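Local coordinates for protein heme oxygenase 1 (Synechocystis sp., PDB 1WE1) that probably opens the heme ring oxidatively to biliverdin IXalpha, releasing iron and carbon monoxide, a key step toward the chromophores of the photosynthetic antennae, at residues L138-I141 and A142-M146; G151-A154 and F155-F158. All coordinates share one frame; numbering follows the deposited sequence.

Contact 1. Residues L138-I141 and A142-M146; sequences LKKI and AQNAM
Lys139 lays its aliphatic chain obliquely against the amide of Gln143, one helical turn further on, with CE 3.0 Å from Gln143 OE1. The lysine sets out with CG anti to its own N (chi1 -170°) and stays extended, which carries the chain past the side-chain carbonyl of Gln143. Its NZ is 3.6 Å from Gln143 OE1, and its salt bridge goes instead to Glu157 of the following loop. Beneath this pair runs the i to i+4 bonding of an alpha helix, the C-terminal end of helix 120-146. Gln143 N gives a nearly straight bond to Lys139 O (2.8 Å, 171° at the hydrogen), and Asn144 N reaches Lys140 O at 2.7 Å. Ala142 N and Ala145 N bond to Leu138 O and Ile141 O in turn, each donor tilted by about 30° from the carbonyl plane. On the exposed flank Lys140 and Asn144 lie side by side and point the same way, Asn144 ND2 against Lys140 CG at 3.2 Å. The CB of Ala142 comes within 3.3 Å of Leu138 O. Leu138 points away from residues 142-146 and touches the heme and Phe29, while Ile141 meets Phe29 and Leu30 of helix 24-30.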
ATOM      1  N   LEU A 138       1.600   6.383  10.332  1.00 51.88           N
ATOM      2  CA  LEU A 138       2.745   6.359   9.422  1.00 52.76           C
ATOM      3  C   LEU A 138       3.193   7.755   8.976  1.00 51.24           C
ATOM      4  O   LEU A 138       4.391   8.016   8.815  1.00 49.38           O
ATOM      5  CB  LEU A 138       2.404   5.503   8.193  1.00 52.00           C
ATOM      6  CG  LEU A 138       2.054   4.054   8.549  1.00 54.16           C
ATOM      7  CD1 LEU A 138       1.457   3.339   7.340  1.00 53.15           C
ATOM      8  CD2 LEU A 138       3.309   3.344   9.062  1.00 53.56           C
ATOM      9  N   LYS A 139       2.220   8.640   8.784  1.00 50.45           N
ATOM     10  CA  LYS A 139       2.489   9.996   8.341  1.00 50.82           C
ATOM     11  C   LYS A 139       3.325  10.760   9.362  1.00 52.01           C
ATOM     12  O   LYS A 139       4.349  11.344   9.009  1.00 50.52           O
ATOM     13  CB  LYS A 139       1.182  10.744   8.084  1.00 49.87           C
ATOM     14  CG  LYS A 139       1.386  12.068   7.394  1.00 49.88           C
ATOM     15  CD  LYS A 139       0.158  12.951   7.457  1.00 51.63           C
ATOM     16  CE  LYS A 139       0.459  14.307   6.823  1.00 53.46           C
ATOM     17  NZ  LYS A 139      -0.581  15.334   7.138  1.00 56.13           N
ATOM     18  N   LYS A 140       2.905  10.756  10.625  1.00 51.89           N
ATOM     19  CA  LYS A 140       3.669  11.466  11.639  1.00 53.32           C
ATOM     20  C   LYS A 140       5.070  10.865  11.785  1.00 51.71           C
ATOM     21  O   LYS A 140       6.064  11.590  11.784  1.00 52.92           O
ATOM     22  CB  LYS A 140       2.948  11.470  13.000  1.00 55.70           C
ATOM     23  CG  LYS A 140       3.703  12.303  14.056  1.00 59.84           C
ATOM     24  CD  LYS A 140       2.964  12.462  15.376  1.00 62.14           C
ATOM     25  CE  LYS A 140       1.773  13.406  15.237  1.00 63.91           C
ATOM     26  NZ  LYS A 140       1.100  13.658  16.546  1.00 64.49           N
ATOM     27  N   ILE A 141       5.159   9.548  11.900  1.00 49.99           N
ATOM     28  CA  ILE A 141       6.461   8.907  12.026  1.00 49.93           C
ATOM     29  C   ILE A 141       7.399   9.302  10.884  1.00 48.18           C
ATOM     30  O   ILE A 141       8.579   9.529  11.102  1.00 45.83           O
ATOM     31  CB  ILE A 141       6.334   7.370  12.055  1.00 50.77           C
ATOM     32  CG1 ILE A 141       5.720   6.933  13.390  1.00 50.42           C
ATOM     33  CG2 ILE A 141       7.707   6.734  11.840  1.00 50.21           C
ATOM     34  CD1 ILE A 141       5.515   5.449  13.531  1.00 50.78           C
ATOM     35  N   ALA A 142       6.860   9.377   9.672  1.00 47.53           N
ATOM     36  CA  ALA A 142       7.639   9.749   8.505  1.00 45.92           C
ATOM     37  C   ALA A 142       8.053  11.208   8.638  1.00 47.53           C
ATOM     38  O   ALA A 142       9.241  11.538   8.566  1.00 47.84           O
ATOM     39  CB  ALA A 142       6.815   9.554   7.255  1.00 44.81           C
ATOM     40  N   GLN A 143       7.060  12.072   8.825  1.00 48.79           N
ATOM     41  CA  GLN A 143       7.277  13.507   8.994  1.00 51.41           C
ATOM     42  C   GLN A 143       8.312  13.828  10.084  1.00 52.15           C
ATOM     43  O   GLN A 143       9.101  14.759   9.942  1.00 50.24           O
ATOM     44  CB  GLN A 143       5.963  14.200   9.350  1.00 51.76           C
ATOM     45  CG  GLN A 143       5.062  14.500   8.167  1.00 56.25           C
ATOM     46  CD  GLN A 143       3.708  15.086   8.592  1.00 57.64           C
ATOM     47  OE1 GLN A 143       2.973  15.650   7.772  1.00 56.97           O
ATOM     48  NE2 GLN A 143       3.376  14.943   9.877  1.00 56.83           N
ATOM     49  N   ASN A 144       8.302  13.064  11.172  1.00 52.83           N
ATOM     50  CA  ASN A 144       9.249  13.310  12.248  1.00 55.70           C
ATOM     51  C   ASN A 144      10.651  12.786  11.947  1.00 56.70           C
ATOM     52  O   ASN A 144      11.647  13.475  12.190  1.00 55.24           O
ATOM     53  CB  ASN A 144       8.750  12.703  13.568  1.00 57.16           C
ATOM     54  CG  ASN A 144       7.714  13.586  14.267  1.00 61.34           C
ATOM     55  OD1 ASN A 144       7.806  14.822  14.235  1.00 62.35           O
ATOM     56  ND2 ASN A 144       6.736  12.956  14.916  1.00 61.34           N
ATOM     57  N   ALA A 145      10.720  11.578  11.400  1.00 56.71           N
ATOM     58  CA  ALA A 145      11.993  10.953  11.094  1.00 57.07           C
ATOM     59  C   ALA A 145      12.740  11.534   9.894  1.00 58.37           C
ATOM     60  O   ALA A 145      13.917  11.246   9.707  1.00 58.42           O
ATOM     61  CB  ALA A 145      11.783   9.473  10.904  1.00 54.96           C
ATOM     62  N   MET A 146      12.070  12.353   9.093  1.00 60.32           N
ATOM     63  CA  MET A 146      12.699  12.936   7.910  1.00 63.22           C
ATOM     64  C   MET A 146      12.512  14.453   7.803  1.00 66.46           C
ATOM     65  O   MET A 146      13.063  15.095   6.908  1.00 65.13           O
ATOM     66  CB  MET A 146      12.149  12.266   6.641  1.00 61.49           C
ATOM     67  CG  MET A 146      12.645  10.847   6.390  1.00 61.11           C
ATOM     68  SD  MET A 146      11.779   9.996   5.028  1.00 60.32           S
ATOM     69  CE  MET A 146      12.208  11.020   3.689  1.00 61.70           C
TER

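Contact 2. Residues G151-A154 and F155-F158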
ATOM      1  N   GLY A 151       4.947  18.409   2.510  1.00 78.96           N
ATOM      2  CA  GLY A 151       5.388  17.793   1.274  1.00 72.05           C
ATOM      3  C   GLY A 151       6.067  16.476   1.600  1.00 68.30           C
ATOM      4  O   GLY A 151       6.766  16.360   2.613  1.00 66.51           O
ATOM      5  N   GLY A 152       5.855  15.473   0.756  1.00 63.98           N
ATOM      6  CA  GLY A 152       6.469  14.181   0.995  1.00 59.46           C
ATOM      7  C   GLY A 152       5.550  13.172   1.656  1.00 56.76           C
ATOM      8  O   GLY A 152       5.928  12.013   1.829  1.00 55.38           O
ATOM      9  N   THR A 153       4.346  13.597   2.026  1.00 54.04           N
ATOM     10  CA  THR A 153       3.397  12.694   2.668  1.00 52.82           C
ATOM     11  C   THR A 153       1.990  12.778   2.084  1.00 50.85           C
ATOM     12  O   THR A 153       1.023  12.433   2.741  1.00 49.48           O
ATOM     13  CB  THR A 153       3.310  12.956   4.186  1.00 53.83           C
ATOM     14  OG1 THR A 153       2.966  14.328   4.417  1.00 57.54           O
ATOM     15  CG2 THR A 153       4.641  12.654   4.856  1.00 56.08           C
ATOM     16  N   ALA A 154       1.876  13.226   0.844  1.00 50.20           N
ATOM     17  CA  ALA A 154       0.574  13.341   0.206  1.00 49.93           C
ATOM     18  C   ALA A 154      -0.157  11.988   0.131  1.00 50.70           C
ATOM     19  O   ALA A 154      -1.388  11.936   0.019  1.00 50.77           O
ATOM     20  CB  ALA A 154       0.746  13.928  -1.190  1.00 48.56           C
ATOM     21  N   PHE A 155       0.614  10.904   0.206  1.00 50.67           N
ATOM     22  CA  PHE A 155       0.094   9.539   0.132  1.00 50.16           C
ATOM     23  C   PHE A 155      -0.784   9.119   1.305  1.00 50.79           C
ATOM     24  O   PHE A 155      -1.689   8.310   1.149  1.00 52.96           O
ATOM     25  CB  PHE A 155       1.258   8.552  -0.001  1.00 48.33           C
ATOM     26  CG  PHE A 155       0.842   7.105   0.037  1.00 47.83           C
ATOM     27  CD1 PHE A 155       1.242   6.281   1.080  1.00 46.46           C
ATOM     28  CD2 PHE A 155       0.068   6.557  -0.990  1.00 47.04           C
ATOM     29  CE1 PHE A 155       0.883   4.936   1.100  1.00 47.56           C
ATOM     30  CE2 PHE A 155      -0.298   5.210  -0.980  1.00 45.49           C
ATOM     31  CZ  PHE A 155       0.109   4.400   0.062  1.00 45.82           C
ATOM     32  N   TYR A 156      -0.514   9.665   2.481  1.00 52.35           N
ATOM     33  CA  TYR A 156      -1.276   9.334   3.678  1.00 53.38           C
ATOM     34  C   TYR A 156      -2.505  10.253   3.854  1.00 54.77           C
ATOM     35  O   TYR A 156      -3.291  10.093   4.791  1.00 55.20           O
ATOM     36  CB  TYR A 156      -0.350   9.449   4.895  1.00 53.53           C
ATOM     37  CG  TYR A 156       0.903   8.604   4.794  1.00 53.85           C
ATOM     38  CD1 TYR A 156       0.852   7.217   4.978  1.00 54.39           C
ATOM     39  CD2 TYR A 156       2.139   9.184   4.504  1.00 54.26           C
ATOM     40  CE1 TYR A 156       1.998   6.429   4.875  1.00 54.55           C
ATOM     41  CE2 TYR A 156       3.300   8.405   4.399  1.00 53.54           C
ATOM     42  CZ  TYR A 156       3.221   7.030   4.582  1.00 54.32           C
ATOM     43  OH  TYR A 156       4.350   6.250   4.455  1.00 53.73           O
ATOM     44  N   GLU A 157      -2.673  11.203   2.942  1.00 55.47           N
ATOM     45  CA  GLU A 157      -3.778  12.144   3.026  1.00 57.50           C
ATOM     46  C   GLU A 157      -4.869  11.906   1.990  1.00 57.73           C
ATOM     47  O   GLU A 157      -4.655  12.094   0.789  1.00 56.56           O
ATOM     48  CB  GLU A 157      -3.252  13.575   2.870  1.00 60.23           C
ATOM     49  CG  GLU A 157      -2.171  13.969   3.869  1.00 65.11           C
ATOM     50  CD  GLU A 157      -1.301  15.122   3.370  1.00 69.33           C
ATOM     51  OE1 GLU A 157      -0.352  15.510   4.095  1.00 70.15           O
ATOM     52  OE2 GLU A 157      -1.562  15.635   2.251  1.00 70.83           O
ATOM     53  N   PHE A 158      -6.041  11.494   2.460  1.00 58.39           N
ATOM     54  CA  PHE A 158      -7.171  11.281   1.567  1.00 59.84           C
ATOM     55  C   PHE A 158      -7.947  12.594   1.541  1.00 61.36           C
ATOM     56  O   PHE A 158      -8.730  12.903   2.438  1.00 60.98           O
ATOM     57  CB  PHE A 158      -8.057  10.124   2.056  1.00 58.06           C
ATOM     58  CG  PHE A 158      -7.421   8.764   1.895  1.00 54.36           C
ATOM     59  CD1 PHE A 158      -6.504   8.293   2.827  1.00 52.55           C
ATOM     60  CD2 PHE A 158      -7.702   7.984   0.781  1.00 53.16           C
ATOM     61  CE1 PHE A 158      -5.870   7.062   2.647  1.00 52.20           C
ATOM     62  CE2 PHE A 158      -7.076   6.754   0.592  1.00 53.14           C
ATOM     63  CZ  PHE A 158      -6.157   6.292   1.525  1.00 51.47           C
TER
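Thr153 and Tyr156 form the tight part of this turn. The CB of Thr153 lies in the ring plane at the edge of Tyr156, 4.0 Å from CD2, and Tyr156 N donates to Thr153 O at 3.2 Å. That bond spans three residues and meets the carbonyl from above its plane, 53° out of it. A second i to i+3 bond follows, Glu157 N to Ala154 O at 3.3 Å, its donor 68° out of plane, so two overlapping beta turns, 153-156 and 154-157, both close to type I by their backbone angles, bend the chain here. One face of the Tyr156 ring receives Phe155 CD1, 3.9 Å above the plane and offset toward the rim. The rings of Phe155 and Tyr156 are both buried, and Tyr156 OH is hydrogen-bonded to Tyr39 OH.

The partly exposed side is looser. Glu157, extended beyond CG, angles back past Thr153 and brings its carboxylate to the first turn, with OE1 3.5 Å from Thr153 OG1 and OE2 3.7 Å from Ala154 CA. OE1 is also the salt-bridge partner of Lys139. An alanine in place of Glu157 would probably leave the Lys139 ammonium without its acidic mate and uncover Thr153 O and the CA of Ala154.

Before the turn, Gly151 and Gly152 have positive phi angles that would strain a residue with a side chain. The turn belongs to the loop joining helices 120-146 and 164-176. Asp83 of helix 77-88 accepts bonds from Ala154 N and Phe155 N on one flank, while Thr153 and Tyr156 lie against helix 120-146 on another.

In the fold
Contact 1 precedes contact 2 in the chain: helix 120-146 ends, and the loop after it folds back until the two centres are 11 Å apart. The Lys139 NZ to Glu157 OE1 salt bridge (3.1 Å) joins them, while Leu138 CB packs on Tyr156 CE1 at 3.5 Å and Lys139 CE on Thr153 OG1 at the same distance. Leu138 links this junction to the pocket: its side chain is about 4 Å from the bound heme and about 8 Å from the side chain of His17, the axial iron ligand. Tyr156 stands further back, its side chain about 9 Å from the heme, consistent with a second layer behind Leu138.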